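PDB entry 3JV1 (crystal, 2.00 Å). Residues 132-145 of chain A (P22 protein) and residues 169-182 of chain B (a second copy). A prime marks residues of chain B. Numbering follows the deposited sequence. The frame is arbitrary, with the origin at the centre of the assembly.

Chain A, residues 132-145: DLEDHLVDSFTSYL
Chain B (169-182) DYEEWLSSINKFVS

Chain A enters through an extended segment (Leu133 phi/psi -114/139, Glu134 -73/158), with Glu134 at the N-cap of a helix that starts at Asp135 and continues past Leu145; Val138 N donates to Glu134 O (3.2 Å). The chain B stretch is already helical at Asp169′, with i to i+4 bonds such as Ile177′ N to Trp173′ O (3.0 Å). The helices run in roughly the same direction, 37° apart, axes no closer than 13.9 Å. CA atoms pair as Leu137–Leu174′ (10.4 Å), Phe141–Ile177′ (10.5 Å) and Tyr144–Val181′ (9.3 Å). Leucine, isoleucine and aromatic side chains span most of this distance, covering 322 Å²; being largely apolar, they suit a contact without hydrogen bonds across it. Leu137, Phe141, Tyr144, Tyr170′, Trp173′, Leu174′ and Ile177′ are buried. Leu133 (m, chi2 t) sets CD2 3.5 Å from Tyr170′ OH, hydrogen-bonded elsewhere in the structure. Leu137 (chi1 -139°, between wells) brings CD1 to Leu174′ CD2 (4.4 Å). Phe141 (chi1 -87°) leaves sideways, but its ring edge reaches Trp173′ CH2 from CE2 (3.8 Å) and Ile177′ CD1 from CZ (4.0 Å). Tyr144 (t, chi2 85°) extends CE1 to Val181′ CG2 (4.1 Å) and OH to the Phe180′ edge at CE2 (3.7 Å). Tyr170′, Trp173′, Phe180′ and Val181′ are t; Leu174′ and Ile177′ are m.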

# COMPACT_ATOMS: atom_id res chain seq x y z
N ASP A 132 -4.17 -25.29 -0.02
CA ASP A 132 -4.90 -26.14 -0.94
C ASP A 132 -3.97 -27.09 -1.69
O ASP A 132 -4.37 -27.72 -2.67
CB ASP A 132 -5.68 -25.31 -1.96
CG ASP A 132 -6.69 -24.39 -1.31
OD1 ASP A 132 -7.13 -24.68 -0.18
OD2 ASP A 132 -7.07 -23.39 -1.95
N LEU A 133 -2.73 -27.20 -1.22
CA LEU A 133 -1.75 -28.07 -1.86
C LEU A 133 -1.36 -29.23 -0.96
O LEU A 133 -1.18 -29.07 0.25
CB LEU A 133 -0.50 -27.27 -2.22
CG LEU A 133 -0.71 -26.02 -3.08
CD1 LEU A 133 0.63 -25.30 -3.28
CD2 LEU A 133 -1.32 -26.41 -4.42
N GLU A 134 -1.23 -30.41 -1.55
CA GLU A 134 -0.84 -31.59 -0.81
C GLU A 134 0.64 -31.52 -0.43
O GLU A 134 1.42 -30.80 -1.05
CB GLU A 134 -1.11 -32.85 -1.65
CG GLU A 134 -2.58 -33.19 -1.76
CD GLU A 134 -2.87 -34.20 -2.84
OE1 GLU A 134 -1.91 -34.73 -3.42
OE2 GLU A 134 -4.06 -34.46 -3.11
N ASP A 135 1.02 -32.27 0.60
CA ASP A 135 2.40 -32.28 1.05
C ASP A 135 3.42 -32.63 -0.02
O ASP A 135 4.49 -32.03 -0.07
CB ASP A 135 2.59 -33.25 2.23
CG ASP A 135 1.98 -32.73 3.52
OD1 ASP A 135 1.75 -31.51 3.64
OD2 ASP A 135 1.74 -33.55 4.43
N HIS A 136 3.12 -33.58 -0.90
CA HIS A 136 4.11 -33.93 -1.92
C HIS A 136 4.56 -32.73 -2.73
O HIS A 136 5.73 -32.63 -3.11
CB HIS A 136 3.59 -35.03 -2.86
CG HIS A 136 2.83 -34.53 -4.05
ND1 HIS A 136 1.51 -34.14 -3.98
CD2 HIS A 136 3.21 -34.36 -5.34
CE1 HIS A 136 1.10 -33.76 -5.18
NE2 HIS A 136 2.11 -33.89 -6.02
N LEU A 137 3.64 -31.80 -3.00
CA LEU A 137 3.98 -30.62 -3.78
C LEU A 137 4.73 -29.62 -2.93
O LEU A 137 5.80 -29.15 -3.31
CB LEU A 137 2.72 -29.95 -4.34
CG LEU A 137 2.83 -29.44 -5.78
CD1 LEU A 137 1.72 -28.44 -6.05
CD2 LEU A 137 4.19 -28.81 -6.03
N VAL A 138 4.14 -29.28 -1.79
CA VAL A 138 4.74 -28.32 -0.86
C VAL A 138 6.15 -28.75 -0.44
O VAL A 138 7.06 -27.93 -0.38
CB VAL A 138 3.88 -28.15 0.40
CG1 VAL A 138 4.57 -27.24 1.39
CG2 VAL A 138 2.51 -27.59 0.01
N ASP A 139 6.32 -30.04 -0.13
CA ASP A 139 7.62 -30.53 0.29
C ASP A 139 8.63 -30.44 -0.84
O ASP A 139 9.81 -30.20 -0.61
CB ASP A 139 7.55 -31.99 0.77
CG ASP A 139 6.75 -32.15 2.05
OD1 ASP A 139 6.47 -31.14 2.73
OD2 ASP A 139 6.41 -33.30 2.38
N SER A 140 8.17 -30.64 -2.07
CA SER A 140 9.07 -30.55 -3.21
C SER A 140 9.56 -29.11 -3.35
O SER A 140 10.72 -28.88 -3.69
CB SER A 140 8.35 -31.01 -4.48
OG SER A 140 8.10 -32.40 -4.41
N PHE A 141 8.68 -28.14 -3.10
CA PHE A 141 9.07 -26.73 -3.17
C PHE A 141 10.12 -26.43 -2.11
O PHE A 141 11.13 -25.78 -2.39
CB PHE A 141 7.87 -25.81 -2.94
CG PHE A 141 7.09 -25.50 -4.19
CD1 PHE A 141 7.73 -25.00 -5.32
CD2 PHE A 141 5.71 -25.68 -4.24
CE1 PHE A 141 7.01 -24.68 -6.48
CE2 PHE A 141 4.98 -25.36 -5.39
CZ PHE A 141 5.64 -24.86 -6.52
N THR A 142 9.89 -26.90 -0.88
CA THR A 142 10.85 -26.68 0.21
C THR A 142 12.21 -27.32 -0.08
O THR A 142 13.26 -26.72 0.17
CB THR A 142 10.28 -27.18 1.58
OG1 THR A 142 11.26 -27.00 2.61
CG2 THR A 142 9.94 -28.64 1.51
N SER A 143 12.21 -28.53 -0.64
CA SER A 143 13.45 -29.22 -1.00
C SER A 143 14.19 -28.47 -2.12
O SER A 143 15.42 -28.42 -2.14
CB SER A 143 13.15 -30.64 -1.48
OG SER A 143 12.48 -31.36 -0.47
N TYR A 144 13.44 -27.92 -3.06
CA TYR A 144 13.99 -27.14 -4.17
C TYR A 144 14.73 -25.91 -3.60
O TYR A 144 15.84 -25.58 -4.03
CB TYR A 144 12.84 -26.70 -5.09
CG TYR A 144 13.23 -25.82 -6.25
CD1 TYR A 144 13.69 -26.36 -7.45
CD2 TYR A 144 13.09 -24.43 -6.16
CE1 TYR A 144 13.98 -25.55 -8.54
CE2 TYR A 144 13.37 -23.61 -7.24
CZ TYR A 144 13.82 -24.17 -8.42
OH TYR A 144 14.09 -23.35 -9.49
N LEU A 145 14.12 -25.24 -2.63
CA LEU A 145 14.74 -24.08 -2.02
C LEU A 145 15.95 -24.48 -1.18
O LEU A 145 16.97 -23.79 -1.18
CB LEU A 145 13.72 -23.36 -1.13
CG LEU A 145 12.59 -22.66 -1.88
CD1 LEU A 145 11.52 -22.25 -0.90
CD2 LEU A 145 13.14 -21.46 -2.64
N ASP B 169 -5.51 -20.15 -14.62
CA ASP B 169 -4.23 -19.62 -14.18
C ASP B 169 -3.48 -20.64 -13.34
O ASP B 169 -2.26 -20.75 -13.41
CB ASP B 169 -4.41 -18.33 -13.37
CG ASP B 169 -4.77 -17.14 -14.23
OD1 ASP B 169 -4.62 -17.21 -15.47
OD2 ASP B 169 -5.20 -16.11 -13.66
N TYR B 170 -4.23 -21.40 -12.54
CA TYR B 170 -3.64 -22.42 -11.69
C TYR B 170 -2.98 -23.51 -12.51
O TYR B 170 -1.88 -23.95 -12.18
CB TYR B 170 -4.70 -23.06 -10.79
CG TYR B 170 -4.14 -24.18 -9.95
CD1 TYR B 170 -3.05 -23.96 -9.11
CD2 TYR B 170 -4.69 -25.46 -10.00
CE1 TYR B 170 -2.52 -24.99 -8.34
CE2 TYR B 170 -4.16 -26.50 -9.23
CZ TYR B 170 -3.08 -26.25 -8.40
OH TYR B 170 -2.54 -27.26 -7.63
N GLU B 171 -3.65 -23.96 -13.56
CA GLU B 171 -3.09 -25.01 -14.41
C GLU B 171 -1.90 -24.50 -15.20
O GLU B 171 -0.95 -25.23 -15.45
CB GLU B 171 -4.15 -25.55 -15.37
CG GLU B 171 -5.36 -26.13 -14.67
CD GLU B 171 -6.35 -26.76 -15.63
OE1 GLU B 171 -7.52 -26.93 -15.24
OE2 GLU B 171 -5.94 -27.10 -16.76
N GLU B 172 -1.96 -23.24 -15.62
CA GLU B 172 -0.87 -22.65 -16.38
C GLU B 172 0.32 -22.47 -15.42
O GLU B 172 1.48 -22.60 -15.82
CB GLU B 172 -1.33 -21.31 -16.96
CG GLU B 172 -0.45 -20.75 -18.05
CD GLU B 172 0.69 -19.92 -17.51
OE1 GLU B 172 0.46 -19.23 -16.50
OE2 GLU B 172 1.79 -19.95 -18.11
N TRP B 173 0.00 -22.20 -14.16
CA TRP B 173 1.00 -22.04 -13.10
C TRP B 173 1.77 -23.35 -12.95
O TRP B 173 3.00 -23.37 -13.00
CB TRP B 173 0.28 -21.68 -11.80
CG TRP B 173 1.14 -21.53 -10.57
CD1 TRP B 173 1.84 -20.42 -10.20
CD2 TRP B 173 1.32 -22.49 -9.53
NE1 TRP B 173 2.42 -20.62 -8.97
CE2 TRP B 173 2.12 -21.89 -8.54
CE3 TRP B 173 0.87 -23.80 -9.33
CZ2 TRP B 173 2.49 -22.55 -7.36
CZ3 TRP B 173 1.23 -24.47 -8.16
CH2 TRP B 173 2.04 -23.84 -7.19
N LEU B 174 1.05 -24.45 -12.79
CA LEU B 174 1.67 -25.78 -12.65
C LEU B 174 2.56 -26.11 -13.84
O LEU B 174 3.70 -26.55 -13.68
CB LEU B 174 0.59 -26.86 -12.53
CG LEU B 174 -0.28 -26.87 -11.27
CD1 LEU B 174 -1.45 -27.83 -11.45
CD2 LEU B 174 0.57 -27.27 -10.08
N SER B 175 2.02 -25.90 -15.04
CA SER B 175 2.74 -26.19 -16.28
C SER B 175 4.00 -25.35 -16.47
O SER B 175 5.04 -25.87 -16.87
CB SER B 175 1.82 -25.96 -17.47
OG SER B 175 2.53 -26.17 -18.68
N SER B 176 3.91 -24.05 -16.20
CA SER B 176 5.08 -23.20 -16.38
C SER B 176 6.17 -23.51 -15.35
O SER B 176 7.36 -23.43 -15.67
CB SER B 176 4.68 -21.71 -16.34
OG SER B 176 3.94 -21.39 -15.19
N ILE B 177 5.78 -23.89 -14.13
CA ILE B 177 6.79 -24.21 -13.13
C ILE B 177 7.46 -25.53 -13.50
O ILE B 177 8.66 -25.70 -13.33
CB ILE B 177 6.19 -24.31 -11.70
CG1 ILE B 177 5.74 -22.93 -11.23
CG2 ILE B 177 7.24 -24.85 -10.72
CD1 ILE B 177 4.99 -22.95 -9.92
N ASN B 178 6.66 -26.46 -14.03
CA ASN B 178 7.17 -27.75 -14.47
C ASN B 178 8.22 -27.55 -15.57
O ASN B 178 9.31 -28.12 -15.52
CB ASN B 178 6.02 -28.59 -15.02
CG ASN B 178 6.49 -29.92 -15.58
OD1 ASN B 178 6.74 -30.87 -14.83
ND2 ASN B 178 6.62 -29.99 -16.90
N LYS B 179 7.89 -26.74 -16.57
CA LYS B 179 8.82 -26.48 -17.66
C LYS B 179 10.07 -25.79 -17.15
O LYS B 179 11.19 -26.13 -17.56
CB LYS B 179 8.17 -25.58 -18.72
CG LYS B 179 6.93 -26.18 -19.38
CD LYS B 179 6.34 -25.22 -20.40
CE LYS B 179 4.98 -25.68 -20.89
NZ LYS B 179 5.04 -26.99 -21.59
N PHE B 180 9.89 -24.83 -16.24
CA PHE B 180 10.99 -24.08 -15.65
C PHE B 180 11.98 -24.97 -14.91
O PHE B 180 13.19 -24.86 -15.08
CB PHE B 180 10.44 -23.03 -14.67
CG PHE B 180 11.49 -22.08 -14.14
CD1 PHE B 180 11.99 -21.07 -14.95
CD2 PHE B 180 11.96 -22.21 -12.84
CE1 PHE B 180 12.95 -20.18 -14.46
CE2 PHE B 180 12.91 -21.33 -12.34
CZ PHE B 180 13.42 -20.32 -13.16
N VAL B 181 11.45 -25.87 -14.09
CA VAL B 181 12.28 -26.78 -13.31
C VAL B 181 12.85 -27.92 -14.15
O VAL B 181 13.68 -28.70 -13.69
CB VAL B 181 11.47 -27.34 -12.12
CG1 VAL B 181 12.33 -28.28 -11.30
CG2 VAL B 181 11.00 -26.18 -11.25
N SER B 182 12.40 -28.00 -15.40
CA SER B 182 12.87 -29.02 -16.33
C SER B 182 13.76 -28.37 -17.39
O SER B 182 14.09 -27.17 -17.23
CB SER B 182 11.68 -29.72 -17.01
OG SER B 182 10.86 -30.37 -16.06
OXT SER B 182 14.12 -29.06 -18.37